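Local atomic coordinates of HRDC domain-containing protein (Bifidobacterium adolescentis ATCC 15703, PDB entry 3CYM), a protein that is of unknown function but probably trims nucleic acids as a 3'-5' exonuclease of the ribonuclease D type. Residues A[8-13]-A[145-150]; A[99-104]-A[118-123]; A[234-239]-A[321-326]; A[251-256]-A[305-310]; A[371-376]-A[426-431]. One frame throughout, in Å; residues are numbered along the deposited sequence. Where two conformers were deposited one is given.

Interaction 1. Residues A[8-13]-A[145-150]; sequences KLLAEP and LTLAKE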
# COMPACT_ATOMS: atom_id res chain seq x y z
N LYS A 8 -4.97 18.48 21.87
CA LYS A 8 -5.37 19.74 21.26
C LYS A 8 -5.42 19.57 19.74
O LYS A 8 -4.50 19.01 19.15
CB LYS A 8 -4.38 20.85 21.63
CG LYS A 8 -4.22 21.08 23.15
CD LYS A 8 -2.76 21.38 23.55
CE LYS A 8 -1.94 20.09 23.73
NZ LYS A 8 -0.50 20.34 24.07
N LEU A 9 -6.51 20.01 19.12
CA LEU A 9 -6.63 19.97 17.67
C LEU A 9 -5.67 20.94 16.99
O LEU A 9 -5.70 22.15 17.27
CB LEU A 9 -8.07 20.24 17.20
CG LEU A 9 -8.26 20.25 15.67
CD1 LEU A 9 -8.29 18.83 15.08
CD2 LEU A 9 -9.50 21.03 15.25
N LEU A 10 -4.82 20.40 16.12
CA LEU A 10 -3.96 21.21 15.28
C LEU A 10 -4.67 21.36 13.94
O LEU A 10 -4.71 20.41 13.14
CB LEU A 10 -2.60 20.56 15.12
CG LEU A 10 -1.47 21.34 14.45
CD1 LEU A 10 -1.10 22.57 15.24
CD2 LEU A 10 -0.23 20.47 14.28
N ALA A 11 -5.26 22.53 13.72
CA ALA A 11 -6.07 22.83 12.52
C ALA A 11 -5.24 23.19 11.29
O ALA A 11 -5.65 22.91 10.16
CB ALA A 11 -7.06 23.95 12.82
N GLU A 12 -4.10 23.84 11.50
CA GLU A 12 -3.18 24.23 10.43
C GLU A 12 -1.73 24.06 10.91
O GLU A 12 -1.51 24.01 12.12
CB GLU A 12 -3.40 25.69 10.02
CG GLU A 12 -4.78 26.02 9.47
CD GLU A 12 -4.78 27.28 8.63
OE1 GLU A 12 -3.76 28.00 8.63
OE2 GLU A 12 -5.81 27.53 7.95
N PRO A 13 -0.75 23.98 9.98
CA PRO A 13 0.66 24.03 10.38
C PRO A 13 1.02 25.36 11.03
O PRO A 13 0.33 26.37 10.81
CB PRO A 13 1.41 23.90 9.05
CG PRO A 13 0.48 23.21 8.17
CD PRO A 13 -0.86 23.78 8.52
N LEU A 145 -1.48 15.92 20.21
CA LEU A 145 -2.04 16.75 19.15
C LEU A 145 -2.90 15.95 18.18
O LEU A 145 -2.49 14.88 17.72
CB LEU A 145 -0.93 17.49 18.39
CG LEU A 145 -0.09 18.53 19.13
CD1 LEU A 145 1.02 19.01 18.23
CD2 LEU A 145 -0.93 19.71 19.61
N THR A 146 -4.08 16.48 17.89
CA THR A 146 -5.08 15.83 17.05
C THR A 146 -5.03 16.38 15.62
O THR A 146 -5.03 17.59 15.42
CB THR A 146 -6.51 16.03 17.65
OG1 THR A 146 -6.57 15.46 18.97
CG2 THR A 146 -7.60 15.38 16.78
N LEU A 147 -4.95 15.47 14.65
CA LEU A 147 -5.11 15.83 13.25
C LEU A 147 -6.47 15.31 12.78
O LEU A 147 -6.75 14.11 12.90
CB LEU A 147 -3.98 15.22 12.40
CG LEU A 147 -2.51 15.46 12.80
CD1 LEU A 147 -1.58 14.56 12.00
CD2 LEU A 147 -2.11 16.93 12.64
N ALA A 148 -7.31 16.21 12.27
CA ALA A 148 -8.61 15.81 11.70
C ALA A 148 -8.40 15.38 10.26
O ALA A 148 -8.36 16.22 9.36
CB ALA A 148 -9.61 16.95 11.79
N LYS A 149 -8.26 14.08 10.03
CA LYS A 149 -7.84 13.56 8.73
C LYS A 149 -8.99 13.55 7.72
O LYS A 149 -9.59 12.50 7.44
CB LYS A 149 -7.19 12.19 8.90
CG LYS A 149 -5.92 12.21 9.77
CD LYS A 149 -4.66 12.42 8.95
CE LYS A 149 -4.14 11.09 8.40
NZ LYS A 149 -3.41 11.25 7.11
N GLU A 150 -9.27 14.72 7.15
CA GLU A 150 -10.52 14.99 6.43
C GLU A 150 -10.50 14.74 4.91
O GLU A 150 -11.56 14.48 4.33
CB GLU A 150 -11.01 16.42 6.71
CG GLU A 150 -11.50 16.65 8.14
CD GLU A 150 -12.07 18.05 8.38
OE1 GLU A 150 -13.00 18.18 9.20
OE2 GLU A 150 -11.58 19.02 7.75
O HOH W 1 -6.11 18.63 11.45
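Lys8 and Thr146 are joined through their backbones: Thr146 N donates to Lys8 O at 2.9 Å, nearly straight at the hydrogen (171°). Two residues on from Lys8, Leu10 N donates to Thr146 O at 2.9 Å. Leu145 CA adds a CA-H...O contact to the same Lys8 O, so that oxygen is approached twice from 145-150. The two bonds define a minimal parallel sheet, in which 8-9 pairs only with 145-146, apart from the six-stranded sheet of the exonuclease domain; it ties the N-terminal residues to the strand following helix 135-143. Beyond the paired residues a water bridges the two segments, donating to Leu10 O and accepting from Ala148 N. Apolar contacts line both sides. Leu9 holds CG anti to its backbone N (chi1 178°), which carries CG toward the 146-148 side. Its CD1 lies 3.9 Å from Thr146 CG2, the two side chains crossing at about a right angle; the same methyl lies 4.0 Å from Ala148 CB. Thr146 OG1 is instead engaged by Glu140. Leu10 turns CD2 toward two leucines, 4.4 Å from Leu145 CD1 and 4.3 Å from Leu147 CD2, while Leu175 touches both Leu10 and Leu145.

Interaction 2. Residues A[99-104]-A[118-123]; sequences HDSLQD and LFDTEI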
# COMPACT_ATOMS: atom_id res chain seq x y z
N HIS A 99 5.39 7.46 7.57
CA HIS A 99 4.45 6.65 8.33
C HIS A 99 3.95 5.58 7.38
O HIS A 99 3.27 5.90 6.40
CB HIS A 99 3.27 7.51 8.84
CG HIS A 99 2.41 6.80 9.84
ND1 HIS A 99 2.71 6.76 11.19
CD2 HIS A 99 1.27 6.09 9.69
CE1 HIS A 99 1.79 6.07 11.82
NE2 HIS A 99 0.90 5.65 10.94
N ASP A 100 4.31 4.33 7.67
CA ASP A 100 4.05 3.17 6.78
C ASP A 100 4.78 3.38 5.45
O ASP A 100 4.17 3.71 4.43
CB ASP A 100 2.54 2.90 6.60
CG ASP A 100 2.24 1.63 5.80
OD1 ASP A 100 3.14 0.78 5.61
OD2 ASP A 100 1.08 1.49 5.36
N SER A 101 6.09 3.17 5.50
CA SER A 101 7.00 3.50 4.41
C SER A 101 6.82 2.63 3.16
O SER A 101 7.21 3.04 2.08
CB SER A 101 8.45 3.44 4.89
OG SER A 101 8.82 2.11 5.22
N LEU A 102 6.22 1.45 3.32
CA LEU A 102 5.98 0.57 2.18
C LEU A 102 4.98 1.16 1.18
O LEU A 102 4.95 0.76 0.01
CB LEU A 102 5.53 -0.81 2.66
CG LEU A 102 6.59 -1.91 2.88
CD1 LEU A 102 8.03 -1.40 3.08
CD2 LEU A 102 6.17 -2.86 4.01
N GLN A 103 4.17 2.11 1.64
CA GLN A 103 3.22 2.82 0.79
C GLN A 103 3.85 3.86 -0.15
O GLN A 103 3.49 3.93 -1.32
CB GLN A 103 2.13 3.47 1.64
CG GLN A 103 0.73 2.84 1.50
CD GLN A 103 0.72 1.32 1.62
OE1 GLN A 103 0.33 0.62 0.69
NE2 GLN A 103 1.14 0.80 2.78
N ASP A 104 4.78 4.67 0.37
CA ASP A 104 5.34 5.78 -0.41
C ASP A 104 6.71 5.56 -1.04
O ASP A 104 7.10 6.29 -1.94
CB ASP A 104 5.39 7.07 0.41
CG ASP A 104 4.04 7.46 0.97
OD1 ASP A 104 3.00 7.22 0.31
OD2 ASP A 104 4.01 8.01 2.09
N LEU A 118 16.04 5.65 7.02
CA LEU A 118 14.60 5.66 7.27
C LEU A 118 14.27 5.58 8.75
O LEU A 118 14.92 4.85 9.49
CB LEU A 118 13.94 4.49 6.55
CG LEU A 118 12.42 4.33 6.56
CD1 LEU A 118 11.77 5.43 5.73
CD2 LEU A 118 12.07 2.97 6.02
N PHE A 119 13.28 6.36 9.16
CA PHE A 119 12.58 6.10 10.40
C PHE A 119 11.11 5.95 10.04
O PHE A 119 10.48 6.91 9.59
CB PHE A 119 12.77 7.22 11.43
CG PHE A 119 12.22 6.89 12.78
CD1 PHE A 119 13.04 6.37 13.76
CD2 PHE A 119 10.87 7.10 13.09
CE1 PHE A 119 12.54 6.04 15.02
CE2 PHE A 119 10.37 6.78 14.35
CZ PHE A 119 11.20 6.25 15.31
N ASP A 120 10.57 4.75 10.24
CA ASP A 120 9.16 4.51 9.98
C ASP A 120 8.36 4.66 11.27
O ASP A 120 8.48 3.84 12.19
CB ASP A 120 8.97 3.13 9.32
CG ASP A 120 7.60 2.95 8.67
OD1 ASP A 120 6.58 3.50 9.15
OD2 ASP A 120 7.54 2.20 7.68
N THR A 121 7.53 5.70 11.35
CA THR A 121 6.76 5.97 12.57
C THR A 121 5.64 4.95 12.78
O THR A 121 5.17 4.79 13.90
CB THR A 121 6.16 7.40 12.63
OG1 THR A 121 5.42 7.68 11.43
CG2 THR A 121 7.25 8.45 12.80
N GLU A 122 5.20 4.27 11.72
CA GLU A 122 4.21 3.22 11.89
C GLU A 122 4.89 1.99 12.45
O GLU A 122 4.41 1.43 13.42
CB GLU A 122 3.45 2.89 10.59
CG GLU A 122 2.46 1.73 10.78
CD GLU A 122 1.31 1.72 9.79
OE1 GLU A 122 1.21 0.75 9.02
OE2 GLU A 122 0.50 2.68 9.80
N ILE A 123 6.01 1.59 11.86
CA ILE A 123 6.76 0.43 12.33
C ILE A 123 7.17 0.56 13.80
O ILE A 123 6.97 -0.36 14.60
CB ILE A 123 7.97 0.13 11.41
CG1 ILE A 123 7.47 -0.40 10.05
CG2 ILE A 123 8.93 -0.85 12.06
CD1 ILE A 123 8.56 -0.74 9.06
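Asp120 grips Asp100 and Ser101 with both carboxylate oxygens. Its CG stands anti to the backbone N (chi1 -165°), which carries the carboxylate toward 99-104. OD2 accepts from Ser101 N at 2.8 Å and from Ser101 OG at 2.8 Å, both donors above the same face of the carboxylate. OD1 accepts from Asp100 N at 2.8 Å on its syn side and from Glu122 N at 3.0 Å on its anti side, the two coming from opposite faces. Asp120 occupies the N-cap of helix 121-127, its OD1 also accepting weakly from Ile123 N, so one carboxylate caps that helix and fastens Asp100 and Ser101, where helix 101-111 begins. An alanine at Asp120 would probably leave the amides of Asp100, Ser101 and Glu122 without this acceptor and set the Ser101 hydroxyl free to turn. The arrangement lies within a beta-alpha-beta unit, strand 95-98, helix 101-111 and strand 117-120, at the edge of the exonuclease sheet, with the His99 side chain about 6 Å from a bound sodium ion. His99 ND1 and Thr121 OG1 share a hydrogen bond of 2.9 Å in the ring plane, while NE2 bonds to Phe133 O. Over one ring face Glu122 CB makes a CH-pi contact, 3.8 Å from the centroid. The Glu122 carboxylate runs beside that of Asp100, OE1 to OD2 3.7 Å, a like-charge approach probably unfavourable unless screened. Leu118 CD2 packs against Ser101.

Interaction 3. Residues A[234-239]-A[321-326]; sequences LAIVRA and DALALP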
# COMPACT_ATOMS: atom_id res chain seq x y z
N LEU A 234 -13.84 -18.33 -17.15
CA LEU A 234 -12.57 -17.83 -16.66
C LEU A 234 -11.73 -17.22 -17.77
O LEU A 234 -11.08 -16.21 -17.56
CB LEU A 234 -11.81 -18.93 -15.90
CG LEU A 234 -12.41 -19.29 -14.54
CD1 LEU A 234 -11.75 -20.53 -13.93
CD2 LEU A 234 -12.35 -18.11 -13.56
N ALA A 235 -11.81 -17.81 -18.97
CA ALA A 235 -11.19 -17.23 -20.17
C ALA A 235 -11.80 -15.88 -20.54
O ALA A 235 -11.10 -14.99 -21.03
CB ALA A 235 -11.31 -18.19 -21.33
N ILE A 236 -13.10 -15.73 -20.31
CA ILE A 236 -13.81 -14.46 -20.53
C ILE A 236 -13.38 -13.41 -19.49
O ILE A 236 -13.06 -12.27 -19.86
CB ILE A 236 -15.36 -14.68 -20.57
CG1 ILE A 236 -15.73 -15.45 -21.84
CG2 ILE A 236 -16.11 -13.36 -20.54
CD1 ILE A 236 -17.08 -16.10 -21.83
N VAL A 237 -13.38 -13.80 -18.22
CA VAL A 237 -12.88 -12.94 -17.13
C VAL A 237 -11.43 -12.49 -17.40
O VAL A 237 -11.13 -11.30 -17.30
CB VAL A 237 -12.98 -13.65 -15.76
CG1 VAL A 237 -12.27 -12.84 -14.68
CG2 VAL A 237 -14.44 -13.87 -15.38
N ARG A 238 -10.56 -13.43 -17.76
CA ARG A 238 -9.18 -13.11 -18.12
C ARG A 238 -9.09 -12.07 -19.24
O ARG A 238 -8.36 -11.10 -19.11
CB ARG A 238 -8.42 -14.37 -18.55
CG ARG A 238 -6.94 -14.14 -18.74
CD ARG A 238 -6.19 -15.43 -19.03
NE ARG A 238 -6.74 -16.15 -20.18
CZ ARG A 238 -6.19 -17.24 -20.71
NH1 ARG A 238 -6.76 -17.84 -21.74
NH2 ARG A 238 -5.06 -17.74 -20.21
N ALA A 239 -9.85 -12.30 -20.31
CA ALA A 239 -9.80 -11.44 -21.50
C ALA A 239 -10.35 -10.04 -21.22
O ALA A 239 -9.76 -9.05 -21.66
CB ALA A 239 -10.56 -12.10 -22.65
N ASP A 321 -13.54 -12.90 -28.92
CA ASP A 321 -12.18 -13.44 -28.88
C ASP A 321 -12.02 -14.54 -27.85
O ASP A 321 -11.47 -15.60 -28.14
CB ASP A 321 -11.17 -12.33 -28.58
CG ASP A 321 -11.13 -11.27 -29.65
OD1 ASP A 321 -11.61 -11.53 -30.78
OD2 ASP A 321 -10.64 -10.15 -29.36
N ALA A 322 -12.50 -14.27 -26.64
CA ALA A 322 -12.46 -15.23 -25.54
C ALA A 322 -13.22 -16.52 -25.87
O ALA A 322 -12.76 -17.61 -25.53
CB ALA A 322 -13.02 -14.59 -24.29
N LEU A 323 -14.36 -16.39 -26.55
CA LEU A 323 -15.21 -17.52 -26.91
C LEU A 323 -14.69 -18.26 -28.16
O LEU A 323 -15.18 -19.34 -28.50
CB LEU A 323 -16.67 -17.06 -27.11
CG LEU A 323 -17.54 -16.74 -25.89
CD1 LEU A 323 -18.81 -16.02 -26.28
CD2 LEU A 323 -17.89 -17.99 -25.08
N ALA A 324 -13.71 -17.66 -28.84
CA ALA A 324 -13.09 -18.28 -30.01
C ALA A 324 -11.80 -19.03 -29.63
O ALA A 324 -11.15 -19.63 -30.49
CB ALA A 324 -12.80 -17.23 -31.08
N LEU A 325 -11.45 -18.99 -28.35
CA LEU A 325 -10.28 -19.69 -27.83
C LEU A 325 -10.46 -21.20 -27.84
O LEU A 325 -11.53 -21.69 -27.47
CB LEU A 325 -9.98 -19.27 -26.38
CG LEU A 325 -9.12 -18.04 -26.11
CD1 LEU A 325 -8.82 -18.01 -24.63
CD2 LEU A 325 -7.84 -18.10 -26.91
N PRO A 326 -9.41 -21.94 -28.26
CA PRO A 326 -9.40 -23.40 -28.12
C PRO A 326 -9.46 -23.75 -26.63
O PRO A 326 -8.79 -23.10 -25.83
CB PRO A 326 -8.05 -23.81 -28.71
CG PRO A 326 -7.63 -22.66 -29.57
CD PRO A 326 -8.17 -21.45 -28.88
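Ala322 presents its methyl group to one side of helix 231-250, where CB lies 3.8 Å from Ile236 CG1 and 3.9 Å from Ala239 CB. This is helix-to-helix packing in the helical region that includes the HRDC domain, and it joins helix 231-250 to the last turn of helix 312-323. With alanines at the meeting point the backbones come close, Ala322 CA lying 5.2 Å from Ile236 CA, and Ala322 CB also rests 3.8 Å from the carbonyl oxygen Ala235 O. No hydrogen bond crosses between the segments; the contact is mainly apolar, methyl against methyl or methylene. Around this centre two leucines extend the contact. Ile236 CD1 meets Leu323 CD2 at 3.8 Å, the side chains crossing obliquely. Ile236 has CG1 anti to its carbonyl carbon (chi1 -69°), which directs that branch to Ala322, and CD1 then continues to the leucine. Leu325, past the end of helix 312-323, returns toward helix 231-250 and sets CD1 4.1 Å from Ala235 CB. Ile236 also touches Ala268 of helix 261-270, which Val237 meets as well. Leu325 also meets Arg238, whose NH1 donates to Glu329 O and whose guanidinium has Leu325 CD1 at its edge, in plane, 3.6 Å from NH1.

Interaction 4. Residues A[251-256]-A[305-310]; sequences YDIAPT and PIQRKI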
# COMPACT_ATOMS: atom_id res chain seq x y z
N TYR A 251 -5.88 5.48 -20.65
CA TYR A 251 -6.74 6.63 -20.39
C TYR A 251 -6.61 7.20 -18.98
O TYR A 251 -7.30 8.17 -18.64
CB TYR A 251 -8.20 6.28 -20.69
CG TYR A 251 -8.49 6.24 -22.17
CD1 TYR A 251 -8.83 7.40 -22.86
CD2 TYR A 251 -8.40 5.06 -22.88
CE1 TYR A 251 -9.08 7.38 -24.21
CE2 TYR A 251 -8.66 5.02 -24.25
CZ TYR A 251 -9.00 6.19 -24.90
OH TYR A 251 -9.26 6.18 -26.25
N ASP A 252 -5.72 6.61 -18.18
CA ASP A 252 -5.37 7.06 -16.82
C ASP A 252 -6.60 7.18 -15.92
O ASP A 252 -6.97 8.27 -15.48
CB ASP A 252 -4.55 8.36 -16.88
CG ASP A 252 -3.90 8.70 -15.56
OD1 ASP A 252 -3.84 7.83 -14.66
OD2 ASP A 252 -3.45 9.86 -15.43
N ILE A 253 -7.24 6.05 -15.65
CA ILE A 253 -8.48 6.00 -14.89
C ILE A 253 -8.55 4.66 -14.17
O ILE A 253 -8.03 3.66 -14.67
CB ILE A 253 -9.72 6.26 -15.82
CG1 ILE A 253 -11.03 6.36 -15.02
CG2 ILE A 253 -9.78 5.25 -16.97
CD1 ILE A 253 -12.25 6.70 -15.85
N ALA A 254 -9.14 4.64 -12.97
CA ALA A 254 -9.35 3.41 -12.21
C ALA A 254 -10.13 2.41 -13.05
O ALA A 254 -11.20 2.74 -13.55
CB ALA A 254 -10.10 3.71 -10.92
N PRO A 255 -9.58 1.19 -13.23
CA PRO A 255 -10.16 0.13 -14.08
C PRO A 255 -11.65 -0.12 -13.88
O PRO A 255 -12.38 -0.30 -14.86
CB PRO A 255 -9.35 -1.10 -13.70
CG PRO A 255 -8.04 -0.57 -13.26
CD PRO A 255 -8.31 0.75 -12.62
N THR A 256 -12.11 -0.10 -12.63
CA THR A 256 -13.51 -0.39 -12.31
C THR A 256 -14.47 0.76 -12.63
O THR A 256 -15.69 0.62 -12.48
CB THR A 256 -13.68 -0.81 -10.85
OG1 THR A 256 -13.01 0.14 -10.01
CG2 THR A 256 -13.09 -2.20 -10.62
N PRO A 305 -16.62 11.84 -19.22
CA PRO A 305 -16.15 11.90 -20.62
C PRO A 305 -15.10 10.86 -21.03
O PRO A 305 -15.03 10.51 -22.21
CB PRO A 305 -15.56 13.31 -20.73
CG PRO A 305 -16.27 14.09 -19.68
CD PRO A 305 -16.36 13.12 -18.54
N ILE A 306 -14.31 10.37 -20.08
CA ILE A 306 -13.38 9.27 -20.33
C ILE A 306 -14.17 7.96 -20.39
O ILE A 306 -13.93 7.11 -21.26
CB ILE A 306 -12.21 9.20 -19.29
CG1 ILE A 306 -11.22 10.34 -19.50
CG2 ILE A 306 -11.42 7.91 -19.43
CD1 ILE A 306 -11.49 11.56 -18.65
N GLN A 307 -15.13 7.79 -19.48
CA GLN A 307 -15.96 6.59 -19.46
C GLN A 307 -16.72 6.42 -20.77
O GLN A 307 -16.77 5.32 -21.31
CB GLN A 307 -16.93 6.62 -18.29
CG GLN A 307 -16.29 6.48 -16.94
CD GLN A 307 -17.30 6.63 -15.84
OE1 GLN A 307 -17.83 7.72 -15.62
NE2 GLN A 307 -17.58 5.54 -15.13
N ARG A 308 -17.28 7.52 -21.29
CA ARG A 308 -18.03 7.56 -22.55
C ARG A 308 -17.16 7.25 -23.76
O ARG A 308 -17.66 6.90 -24.82
CB ARG A 308 -18.66 8.95 -22.77
CG ARG A 308 -19.71 9.40 -21.76
CD ARG A 308 -20.33 10.73 -22.21
NE ARG A 308 -20.34 11.73 -21.14
CZ ARG A 308 -19.67 12.88 -21.18
NH1 ARG A 308 -18.93 13.19 -22.24
NH2 ARG A 308 -19.74 13.72 -20.16
N LYS A 309 -15.84 7.42 -23.60
CA LYS A 309 -14.89 7.22 -24.70
C LYS A 309 -14.70 5.73 -25.01
O LYS A 309 -14.30 5.35 -26.10
CB LYS A 309 -13.54 7.85 -24.35
CG LYS A 309 -12.88 8.62 -25.47
CD LYS A 309 -12.96 10.13 -25.22
CE LYS A 309 -11.82 10.60 -24.32
NZ LYS A 309 -11.96 12.04 -23.93
N ILE A 310 -14.98 4.90 -24.01
CA ILE A 310 -14.94 3.46 -24.18
C ILE A 310 -16.37 2.95 -24.36
O ILE A 310 -17.23 3.15 -23.50
CB ILE A 310 -14.17 2.80 -23.02
CG1 ILE A 310 -12.67 3.05 -23.23
CG2 ILE A 310 -14.40 1.32 -22.97
CD1 ILE A 310 -12.01 3.77 -22.11
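Tyr251 carries its ring on a first torsion that sets CG anti to the carbonyl carbon (chi1 -75°), which sends CG toward Ile306 and its neighbours. Ile306 adopts a similar first torsion for CG1 (chi1 -72°), which puts its other branch, CG2, anti to the backbone N and facing 251-256. That CG2 methyl is the meeting point of the contact: it sits 3.8 Å from Tyr251 CB and 3.9 Å from Ile253 CD1. Ile253 and Ile306 lie alongside, pointing opposite ways, and Ile253 CD1 goes on to touch the aliphatic part of Gln307, 4.2 Å from CG. Ile310 CD1 lies over one face of the tyrosine ring, 3.9 Å from Tyr251 CD2. Lys309 passes the ring obliquely, its CG 4.2 Å from Tyr251 CE1, so the lysine meets the ring by its methylenes. No hydrogen bond joins the segments: apolar contacts pack the loop after helix 231-250, in the HRDC domain region, against 305-310. A type I turn from Gln307 to Ile310, with Ile310 N bonded to Gln307 O at 3.3 Å, sets Lys309 and Ile310 together, and the bond from Lys309 N to Ile306 O (3.0 Å) brings Lys309 close to Ile306. Gln307 NE2 donates to Leu257 O and Val288 O. Asp252, with positive phi just after helix 231-250, forms a salt bridge with Arg52, linking this corner to the exonuclease region. Leu258 of helix 255-258 touches both Ile253 and Ile310, so the contact is seated between the end of helix 231-250, helix 255-258 and helix 304-307.

Interaction 5. Residues A[371-376]-A[426-431]; sequences KAVSQI and ESVSRA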
# COMPACT_ATOMS: atom_id res chain seq x y z
N LYS A 371 1.70 -20.73 20.39
CA LYS A 371 1.63 -20.35 21.80
C LYS A 371 2.99 -19.92 22.35
O LYS A 371 3.05 -19.11 23.27
CB LYS A 371 0.94 -21.40 22.69
CG LYS A 371 1.64 -22.74 22.83
CD LYS A 371 1.12 -23.50 24.05
CE LYS A 371 1.42 -25.01 23.97
NZ LYS A 371 0.51 -25.74 23.03
N ALA A 372 4.07 -20.44 21.75
CA ALA A 372 5.43 -20.08 22.14
C ALA A 372 5.74 -18.66 21.68
O ALA A 372 6.32 -17.86 22.43
CB ALA A 372 6.41 -21.08 21.55
N VAL A 373 5.32 -18.33 20.46
CA VAL A 373 5.50 -16.99 19.91
C VAL A 373 4.60 -15.97 20.64
O VAL A 373 5.04 -14.86 20.92
CB VAL A 373 5.32 -17.00 18.37
CG1 VAL A 373 5.37 -15.60 17.79
CG2 VAL A 373 6.41 -17.85 17.73
N SER A 374 3.38 -16.38 20.99
CA SER A 374 2.47 -15.54 21.80
C SER A 374 3.02 -15.24 23.19
O SER A 374 2.87 -14.12 23.70
CB SER A 374 1.08 -16.18 21.94
OG SER A 374 0.42 -16.25 20.69
N GLN A 375 3.66 -16.23 23.80
CA GLN A 375 4.28 -16.04 25.10
C GLN A 375 5.39 -14.98 25.04
O GLN A 375 5.49 -14.13 25.93
CB GLN A 375 4.79 -17.37 25.66
CG GLN A 375 5.17 -17.31 27.14
CD GLN A 375 4.06 -16.78 28.02
OE1 GLN A 375 3.02 -17.41 28.16
NE2 GLN A 375 4.27 -15.61 28.61
N ILE A 376 6.19 -15.01 23.97
CA ILE A 376 7.27 -14.04 23.76
C ILE A 376 6.70 -12.63 23.52
O ILE A 376 7.23 -11.64 24.03
CB ILE A 376 8.22 -14.48 22.61
CG1 ILE A 376 8.94 -15.79 23.00
CG2 ILE A 376 9.23 -13.38 22.30
CD1 ILE A 376 9.78 -16.44 21.90
N GLU A 426 14.90 -20.43 19.10
CA GLU A 426 15.20 -21.50 20.06
C GLU A 426 13.94 -21.98 20.77
O GLU A 426 13.72 -23.20 20.91
CB GLU A 426 16.25 -21.07 21.09
CG GLU A 426 16.84 -22.24 21.87
CD GLU A 426 17.81 -21.83 22.96
OE1 GLU A 426 18.18 -22.68 23.78
OE2 GLU A 426 18.20 -20.65 23.00
N SER A 427 13.11 -21.03 21.20
CA SER A 427 11.85 -21.37 21.86
C SER A 427 10.91 -22.07 20.90
O SER A 427 10.15 -22.94 21.31
CB SER A 427 11.20 -20.12 22.46
OG SER A 427 11.83 -19.76 23.68
N VAL A 428 10.95 -21.69 19.62
CA VAL A 428 10.12 -22.32 18.60
C VAL A 428 10.61 -23.76 18.37
O VAL A 428 9.81 -24.70 18.36
CB VAL A 428 10.09 -21.48 17.29
CG1 VAL A 428 9.57 -22.28 16.11
CG2 VAL A 428 9.23 -20.24 17.49
N SER A 429 11.93 -23.91 18.23
CA SER A 429 12.60 -25.22 18.14
C SER A 429 12.21 -26.16 19.28
O SER A 429 11.91 -27.33 19.06
CB SER A 429 14.12 -25.01 18.13
OG SER A 429 14.75 -25.90 17.24
N ARG A 430 12.18 -25.62 20.50
CA ARG A 430 11.73 -26.37 21.68
C ARG A 430 10.25 -26.75 21.64
O ARG A 430 9.89 -27.85 22.07
CB ARG A 430 12.02 -25.57 22.95
CG ARG A 430 13.47 -25.57 23.32
CD ARG A 430 13.75 -24.65 24.50
NE ARG A 430 15.18 -24.48 24.71
CZ ARG A 430 15.74 -24.10 25.86
NH1 ARG A 430 14.99 -23.86 26.92
NH2 ARG A 430 17.05 -23.98 25.95
N ALA A 431 9.41 -25.85 21.15
CA ALA A 431 7.98 -26.12 21.00
C ALA A 431 7.71 -27.24 19.99
O ALA A 431 6.91 -28.14 20.24
CB ALA A 431 7.21 -24.86 20.63
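Val373 and Val428 meet through their CG2 methyls at 3.7 Å. Both valines have the same conformation: CG1 lies anti to the backbone N (chi1 175° in Val373 and 165° in Val428), so CG2 falls anti to the carbonyl carbon, beside the backbone N, and each presents the corresponding branch to the other. Ile376, one turn on from Val373, has CG1 anti to its carbonyl carbon, and its chain continues extended to CD1, which lies 4.0 Å from Ser427 CB. The serine thus takes part by its methylene carbon. Beside these larger groups the alanines need no choice of rotamer: Ala372 CB touches Ala431 CB at 4.0 Å and lies 4.2 Å from Ser427 O, the carbonyl oxygen that accepts the helical bond from Ala431 N. Nothing polar bonds across the segments, and the polar side chains of Glu426 and Arg430 instead pair along their own helix in a salt bridge. The short axes approach to 9.4 Å at 147° between their N-to-C directions, a broadly antiparallel packing of two helices in the C-terminal domain, a domain probably related in fold to HRDC domains. Arg368, one turn before Ala372, adds a bond from NE to Ala431 O. Val373 also packs on Leu393 and Val428 on Leu396, so helix 390-397 lies against both helix 360-380 and helix 418-433, with helix 384-387 touching the former and helix 407-414 the latter.

The five contacts follow the modular build of the chain. Interactions 1 and 2 belong to the N-terminal exonuclease region, with centres 20 Å apart; the residues of interaction 2 fall between the two segments of interaction 1, on a different sheet. Interactions 3 and 4 come next, with centres 22 Å apart, and interaction 4 lies within the span bounded by interaction 3: helices 231-250 and 255-258 supply one side, helices 304-307 and 312-323 the other. Interaction 5 closes the C-terminal helical domain, 49 Å from interaction 3 and 52 Å from interaction 4, centre to centre. The two helical regions thus stand well apart, while interaction 2, near the sodium site, lies closer to the chain's middle.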